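Local coordinates for cpftsy (Physcomitrella patens, PDB 4AK9), which probably serves as the GTP-binding receptor of the chloroplast signal recognition particle, as FtsY does in bacteria, in delivering proteins to the thylakoid membrane, at residues T265-T270 with V282-E287; T38-N41 with S47-D50. All coordinates share one frame; numbering follows the deposited sequence.

How the contacts relate
Following the chain from the N terminus, contact 2 comes first, in the SRP54-type helical bundle region: it closes the short loop between helix 32-37 and helix 45-58, folding 38-41 back onto the first turn of the second helix. Contact 1 comes much later, within the GTPase region, and closes the connection from strand 266-270 of the central sheet into helix 280-288, the first half of a beta-alpha-beta unit, with 11 residues between its segments. The two are in series, neither enclosing nor crossing the other, with about 30 Å between centres. Contact 1 is buried, its centre about 5 Å from the centre of the chain, whereas the centre of contact 2 sits about 33 Å from it, at the far end of the bundle.

Contact 1 (T265-T270 with V282-E287); sequences TGFILT and VSVVDE
Val284 lays its CG2 methyl over one face of the Phe267 ring, a CH-pi contact with CG2 4.0 Å from the ring centroid and 24° off the ring normal. The methyl is displaced toward the rim, so its closest approach is to CE2 of Phe267, 3.7 Å from CG2 of Val284. Val284 holds CG2 anti to its backbone N, while CG1 occupies the position between N and the carbonyl carbon (chi1 80°); from there CG1 reaches the CD2 methyl of Leu269, 4.3 Å away, and also comes near CD2 of the Phe267 ring. Phe267 and Leu269, two apart on strand 266-270, both direct their CB atoms to the helix. The strand and helix 280-288 belong to a parallel beta-alpha-beta unit, completed by strand 292-296, in the P-loop-type GTPase fold, and the contact is part of the apolar layer between the sheet and the helix that covers it. With CG beside the backbone N (chi1 -54°), the Phe267 ring lies with one face under CG2 of Val284; it also touches Leu288 of the helix and Leu241 and Leu243 of the adjacent strand 238-244. An alanine in place of Phe267 would remove the ring and is likely to open a gap beneath the helix, with CG2 of Val284 losing its aromatic face. Another part of the helix surface meets the helical bundle, where Asp286 forms a salt bridge with Lys68 of helix 63-78.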
loop_
_atom_site.group_PDB
_atom_site.type_symbol
_atom_site.label_atom_id
_atom_site.label_comp_id
_atom_site.label_asym_id
_atom_site.label_seq_id
_atom_site.Cartn_x
_atom_site.Cartn_y
_atom_site.Cartn_z
ATOM N N THR A 265 -15.371 -16.254 -7.104
ATOM C CA THR A 265 -14.999 -16.707 -8.439
ATOM C C THR A 265 -14.332 -15.597 -9.250
ATOM O O THR A 265 -13.729 -15.863 -10.304
ATOM C CB THR A 265 -16.232 -17.232 -9.202
ATOM O OG1 THR A 265 -17.185 -16.170 -9.356
ATOM C CG2 THR A 265 -16.889 -18.360 -8.387
ATOM N N GLY A 266 -14.436 -14.362 -8.788
ATOM C CA GLY A 266 -13.827 -13.246 -9.521
ATOM C C GLY A 266 -13.856 -11.975 -8.708
ATOM O O GLY A 266 -14.713 -11.802 -7.851
ATOM N N PHE A 267 -12.894 -11.077 -8.971
ATOM C CA PHE A 267 -12.906 -9.765 -8.319
ATOM C C PHE A 267 -13.403 -8.672 -9.270
ATOM O O PHE A 267 -13.206 -8.743 -10.487
ATOM C CB PHE A 267 -11.490 -9.376 -7.886
ATOM C CG PHE A 267 -10.807 -10.401 -7.036
ATOM C CD1 PHE A 267 -11.293 -10.731 -5.792
ATOM C CD2 PHE A 267 -9.626 -11.007 -7.484
ATOM C CE1 PHE A 267 -10.653 -11.675 -5.002
ATOM C CE2 PHE A 267 -8.964 -11.963 -6.685
ATOM C CZ PHE A 267 -9.470 -12.279 -5.437
ATOM N N ILE A 268 -14.006 -7.661 -8.676
ATOM C CA ILE A 268 -14.283 -6.382 -9.317
ATOM C C ILE A 268 -13.607 -5.281 -8.530
ATOM O O ILE A 268 -13.900 -5.051 -7.339
ATOM C CB ILE A 268 -15.810 -6.134 -9.410
ATOM C CG1 ILE A 268 -16.430 -7.246 -10.261
ATOM C CG2 ILE A 268 -16.097 -4.667 -10.009
ATOM C CD1 ILE A 268 -17.979 -7.235 -10.207
ATOM N N LEU A 269 -12.653 -4.612 -9.179
ATOM C CA LEU A 269 -11.867 -3.568 -8.510
ATOM C C LEU A 269 -12.361 -2.214 -8.987
ATOM O O LEU A 269 -12.251 -1.913 -10.175
ATOM C CB LEU A 269 -10.367 -3.717 -8.834
ATOM C CG LEU A 269 -9.631 -4.636 -7.825
ATOM C CD1 LEU A 269 -10.186 -6.073 -7.802
ATOM C CD2 LEU A 269 -8.137 -4.673 -8.108
ATOM N N THR A 270 -12.947 -1.457 -8.080
ATOM C CA THR A 270 -13.579 -0.180 -8.427
ATOM C C THR A 270 -12.661 1.023 -8.149
ATOM O O THR A 270 -11.637 0.896 -7.450
ATOM C CB THR A 270 -14.859 0.039 -7.595
ATOM O OG1 THR A 270 -14.508 0.062 -6.210
ATOM C CG2 THR A 270 -15.883 -1.067 -7.837
ATOM N N VAL A 282 -2.467 -6.521 -10.152
ATOM C CA VAL A 282 -1.535 -7.621 -10.356
ATOM C C VAL A 282 -1.315 -8.389 -9.070
ATOM O O VAL A 282 -1.339 -9.620 -9.042
ATOM C CB VAL A 282 -0.182 -7.073 -10.910
ATOM C CG1 VAL A 282 0.785 -8.253 -11.210
ATOM C CG2 VAL A 282 -0.458 -6.246 -12.148
ATOM N N SER A 283 -1.153 -7.660 -7.982
ATOM C CA SER A 283 -0.907 -8.282 -6.689
ATOM C C SER A 283 -2.046 -9.178 -6.249
ATOM O O SER A 283 -1.816 -10.258 -5.693
ATOM C CB SER A 283 -0.683 -7.207 -5.638
ATOM O OG SER A 283 0.457 -6.401 -5.998
ATOM N N VAL A 284 -3.283 -8.727 -6.461
ATOM C CA VAL A 284 -4.423 -9.551 -6.041
ATOM C C VAL A 284 -4.531 -10.833 -6.873
ATOM O O VAL A 284 -4.774 -11.914 -6.336
ATOM C CB VAL A 284 -5.771 -8.736 -5.944
ATOM C CG1 VAL A 284 -6.394 -8.534 -7.287
ATOM C CG2 VAL A 284 -6.777 -9.501 -5.082
ATOM N N VAL A 285 -4.290 -10.743 -8.169
ATOM C CA VAL A 285 -4.346 -11.939 -9.022
ATOM C C VAL A 285 -3.216 -12.893 -8.637
ATOM O O VAL A 285 -3.434 -14.092 -8.474
ATOM C CB VAL A 285 -4.271 -11.564 -10.502
ATOM C CG1 VAL A 285 -4.133 -12.851 -11.383
ATOM C CG2 VAL A 285 -5.524 -10.776 -10.893
ATOM N N ASP A 286 -2.015 -12.341 -8.464
ATOM C CA ASP A 286 -0.837 -13.116 -8.071
ATOM C C ASP A 286 -1.002 -13.818 -6.720
ATOM O O ASP A 286 -0.750 -15.034 -6.590
ATOM C CB ASP A 286 0.402 -12.213 -8.058
ATOM C CG ASP A 286 1.672 -12.975 -7.687
ATOM O OD1 ASP A 286 1.820 -14.146 -8.131
ATOM O OD2 ASP A 286 2.502 -12.421 -6.920
ATOM N N GLU A 287 -1.451 -13.087 -5.704
ATOM C CA GLU A 287 -1.549 -13.637 -4.369
ATOM C C GLU A 287 -2.730 -14.559 -4.176
ATOM O O GLU A 287 -2.610 -15.536 -3.424
ATOM C CB GLU A 287 -1.621 -12.517 -3.313
ATOM C CG GLU A 287 -0.306 -11.710 -3.139
ATOM C CD GLU A 287 0.775 -12.503 -2.406
ATOM O OE1 GLU A 287 0.430 -13.252 -1.454
ATOM O OE2 GLU A 287 1.968 -12.398 -2.789
#

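Contact 2 (T38-N41 with S47-D50); sequences TYWN and SILD
Ile48 sets its CG2 methyl against the edge of the Trp40 indole, in the ring plane, with CG2 4.0 Å from CD1 of Trp40. In the SRP54-type helical bundle this is the turn between two successive helices, 32-37 and 45-58, where the connecting loop folds back on the start of the second helix. The side chains cross obliquely, and CB of Ile48 is as near to CD1 of Trp40, also 4.0 Å, so the pyrrole corner meets the base of the isoleucine as well as one branch. Trp40 has CG anti to its backbone N (chi1 -174°), which presents the CD1/NE1 edge of the indole to the helix, the six-membered ring lying farther off; NE1 hydrogen-bonds Ser45 OG, a tie that would restrain rotation of the ring. The indole also rests on Ile77 of helix 63-78, which Leu49 touches too, so a third helix joins the packing. The other branch of Ile48 serves Tyr39: CG1 stands beside the backbone N, anti to the carbonyl carbon (chi1 -64°), and carries CD1 to the CB of Tyr39, 4.4 Å away. The phenol itself leads away from the helix. Further along helix 45-58, Asp50 forms a salt bridge with Arg74 of helix 63-78 and hydrogen-bonds Leu211 N of the second subunit. Between loop backbone and helix, CG1 of Ile48 lies 4.0 Å from the carbonyl O of Tyr39.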
loop_
_atom_site.group_PDB
_atom_site.type_symbol
_atom_site.label_atom_id
_atom_site.label_comp_id
_atom_site.label_asym_id
_atom_site.label_seq_id
_atom_site.Cartn_x
_atom_site.Cartn_y
_atom_site.Cartn_z
ATOM N N THR A 38 17.243 4.112 -18.975
ATOM C CA THR A 38 18.286 4.791 -19.752
ATOM C C THR A 38 19.607 4.800 -18.985
ATOM O O THR A 38 20.676 4.942 -19.577
ATOM C CB THR A 38 17.909 6.240 -20.146
ATOM O OG1 THR A 38 17.978 7.110 -18.999
ATOM C CG2 THR A 38 16.520 6.280 -20.757
ATOM N N TYR A 39 19.541 4.644 -17.666
ATOM C CA TYR A 39 20.763 4.581 -16.869
ATOM C C TYR A 39 21.262 3.160 -16.697
ATOM O O TYR A 39 22.259 2.922 -15.998
ATOM C CB TYR A 39 20.567 5.225 -15.492
ATOM C CG TYR A 39 20.261 6.698 -15.578
ATOM C CD1 TYR A 39 21.259 7.621 -15.883
ATOM C CD2 TYR A 39 18.974 7.169 -15.371
ATOM C CE1 TYR A 39 20.976 8.975 -15.974
ATOM C CE2 TYR A 39 18.680 8.519 -15.455
ATOM C CZ TYR A 39 19.684 9.420 -15.756
ATOM O OH TYR A 39 19.386 10.767 -15.839
ATOM N N TRP A 40 20.570 2.205 -17.317
ATOM C CA TRP A 40 20.943 0.808 -17.138
ATOM C C TRP A 40 22.251 0.441 -17.868
ATOM O O TRP A 40 22.459 0.793 -19.041
ATOM C CB TRP A 40 19.837 -0.158 -17.569
ATOM C CG TRP A 40 20.212 -1.563 -17.229
ATOM C CD1 TRP A 40 20.020 -2.201 -16.034
ATOM C CD2 TRP A 40 20.932 -2.484 -18.062
ATOM N NE1 TRP A 40 20.526 -3.480 -16.095
ATOM C CE2 TRP A 40 21.109 -3.667 -17.324
ATOM C CE3 TRP A 40 21.434 -2.419 -19.374
ATOM C CZ2 TRP A 40 21.760 -4.795 -17.852
ATOM C CZ3 TRP A 40 22.089 -3.527 -19.896
ATOM C CH2 TRP A 40 22.254 -4.694 -19.140
ATOM N N ASN A 41 23.113 -0.257 -17.133
ATOM C CA ASN A 41 24.289 -0.929 -17.666
ATOM C C ASN A 41 24.638 -2.045 -16.690
ATOM O O ASN A 41 24.082 -2.104 -15.585
ATOM C CB ASN A 41 25.446 0.058 -17.841
ATOM C CG ASN A 41 25.883 0.689 -16.535
ATOM O OD1 ASN A 41 26.344 -0.009 -15.622
ATOM N ND2 ASN A 41 25.747 2.009 -16.439
ATOM N N SER A 47 21.768 -2.189 -8.887
ATOM C CA SER A 47 21.279 -0.928 -8.322
ATOM C C SER A 47 20.044 -0.406 -9.060
ATOM O O SER A 47 19.071 0.078 -8.428
ATOM C CB SER A 47 22.376 0.148 -8.369
ATOM O OG SER A 47 23.436 -0.177 -7.481
ATOM N N ILE A 48 20.087 -0.498 -10.385
ATOM C CA ILE A 48 19.020 -0.009 -11.229
ATOM C C ILE A 48 17.778 -0.872 -11.010
ATOM O O ILE A 48 16.664 -0.346 -10.962
ATOM C CB ILE A 48 19.428 -0.016 -12.720
ATOM C CG1 ILE A 48 20.590 0.942 -12.939
ATOM C CG2 ILE A 48 18.271 0.407 -13.598
ATOM C CD1 ILE A 48 20.372 2.272 -12.300
ATOM N N LEU A 49 17.965 -2.168 -10.825
ATOM C CA LEU A 49 16.830 -3.077 -10.714
ATOM C C LEU A 49 16.191 -2.927 -9.333
ATOM O O LEU A 49 14.983 -3.100 -9.198
ATOM C CB LEU A 49 17.202 -4.535 -10.984
ATOM C CG LEU A 49 17.627 -4.850 -12.428
ATOM C CD1 LEU A 49 17.974 -6.321 -12.589
ATOM C CD2 LEU A 49 16.530 -4.471 -13.388
ATOM N N ASP A 50 16.993 -2.614 -8.321
ATOM C CA ASP A 50 16.451 -2.246 -7.007
ATOM C C ASP A 50 15.562 -1.028 -7.131
ATOM O O ASP A 50 14.447 -1.015 -6.597
ATOM C CB ASP A 50 17.573 -1.975 -5.985
ATOM C CG ASP A 50 18.094 -3.256 -5.334
ATOM O OD1 ASP A 50 17.670 -4.360 -5.755
ATOM O OD2 ASP A 50 18.933 -3.173 -4.400
#